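Local coordinates for protein HP0420 homologue (Helicobacter felis, PDB 3LW3) that is of unknown function but adopts the hotdog fold and, as in many members of that family, may act as a thioesterase or bind an acyl-CoA ligand, at residues M48-E51 against V55-G58. Residues are numbered along the deposited sequence; the frame is centred on the assembly and turned at random.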
loop_
_atom_site.group_PDB
_atom_site.type_symbol
_atom_site.label_atom_id
_atom_site.label_comp_id
_atom_site.label_asym_id
_atom_site.label_seq_id
_atom_site.Cartn_x
_atom_site.Cartn_y
_atom_site.Cartn_z
ATOM N N MET B 48 -1.663 -10.354 8.016
ATOM C CA MET B 48 -1.074 -9.688 6.827
ATOM C C MET B 48 -0.673 -10.621 5.692
ATOM O O MET B 48 -0.255 -10.156 4.600
ATOM C CB MET B 48 0.175 -8.915 7.257
ATOM C CG MET B 48 -0.121 -7.776 8.201
ATOM S SD MET B 48 1.366 -6.897 8.690
ATOM C CE MET B 48 0.686 -5.659 9.734
ATOM N N LEU B 49 -0.808 -11.931 5.903
ATOM C CA LEU B 49 -0.355 -12.918 4.908
ATOM C C LEU B 49 -1.269 -13.025 3.697
ATOM O O LEU B 49 -2.508 -12.997 3.824
ATOM C CB LEU B 49 -0.270 -14.299 5.563
ATOM C CG LEU B 49 0.859 -14.429 6.582
ATOM C CD1 LEU B 49 0.703 -15.735 7.355
ATOM C CD2 LEU B 49 2.245 -14.313 5.962
ATOM N N CYS B 50 -0.660 -13.153 2.518
ATOM C CA CYS B 50 -1.378 -13.580 1.320
ATOM C C CYS B 50 -1.302 -15.091 1.270
ATOM O O CYS B 50 -2.329 -15.762 1.228
ATOM C CB CYS B 50 -0.733 -12.984 0.082
ATOM S SG CYS B 50 -1.212 -13.735 -1.497
ATOM N N GLU B 51 -0.089 -15.610 1.273
ATOM C CA GLU B 51 0.160 -17.064 1.338
ATOM C C GLU B 51 0.802 -17.403 2.685
ATOM O O GLU B 51 1.181 -16.507 3.440
ATOM C CB GLU B 51 1.081 -17.565 0.191
ATOM C CG GLU B 51 0.826 -16.966 -1.218
ATOM C CD GLU B 51 -0.297 -17.675 -1.973
ATOM O OE1 GLU B 51 -0.911 -18.581 -1.366
ATOM O OE2 GLU B 51 -0.595 -17.288 -3.130
ATOM N N VAL B 55 3.847 -12.297 2.719
ATOM C CA VAL B 55 3.078 -11.176 3.234
ATOM C C VAL B 55 2.431 -10.463 2.050
ATOM O O VAL B 55 3.094 -10.186 1.056
ATOM C CB VAL B 55 3.960 -10.217 4.066
ATOM C CG1 VAL B 55 3.222 -8.902 4.431
ATOM C CG2 VAL B 55 4.401 -10.934 5.329
ATOM N N HIS B 56 1.158 -10.129 2.187
ATOM C CA HIS B 56 0.440 -9.455 1.120
ATOM C C HIS B 56 1.039 -8.105 0.712
ATOM O O HIS B 56 1.437 -7.290 1.591
ATOM C CB HIS B 56 -0.996 -9.205 1.535
ATOM C CG HIS B 56 -1.874 -8.861 0.382
ATOM N ND1 HIS B 56 -2.667 -7.744 0.340
ATOM C CD2 HIS B 56 -2.070 -9.508 -0.789
ATOM C CE1 HIS B 56 -3.327 -7.720 -0.810
ATOM N NE2 HIS B 56 -2.992 -8.788 -1.497
ATOM N N ALA B 57 1.109 -7.875 -0.604
ATOM C CA ALA B 57 1.662 -6.624 -1.119
ATOM C C ALA B 57 1.017 -5.370 -0.503
ATOM O O ALA B 57 1.705 -4.343 -0.384
ATOM C CB ALA B 57 1.579 -6.568 -2.652
ATOM N N GLY B 58 -0.271 -5.407 -0.146
ATOM C CA GLY B 58 -0.887 -4.252 0.490
ATOM C C GLY B 58 -0.145 -3.827 1.761
ATOM O O GLY B 58 0.037 -2.624 1.988
#
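His56 N donates to Met48 O, 2.8 Å away, in a nearly straight bond (161° at the hydrogen). This hydrogen bond ties the two arms of the loop together just as the chain enters helix 57-72, with His56 at the N-cap position. Beside it Leu49 and Val55 form an antiparallel non-hydrogen-bonded pair whose side chains diverge; Cys50 and Glu51 form a classic beta bulge.

Apolar contact flanks the bond. The two branches of Val55 divide the work: CG1 meets Met48 CB at 4.2 Å, whereas CG2 touches Leu49 CD2 at 4.1 Å, the two side chains crossing at about a right angle. On the histidine side, Cys50 CB lies 3.8 Å from His56 CD2, near the ring plane. With SG anti to the backbone N (chi1 165°), Cys50 also presents its sulfur to the ring edge, 5.5 Å from the His56 centroid.

That sulfur forms a disulfide with Cys19 of the second subunit, linking this loop covalently across the dimer. Within the chain, Met48 packs on Phe59 and Val55 on Ile60, joining the loop, which follows strand 37-42, to the first turn of helix 57-72, the helix that the antiparallel sheet wraps in the hotdog fold.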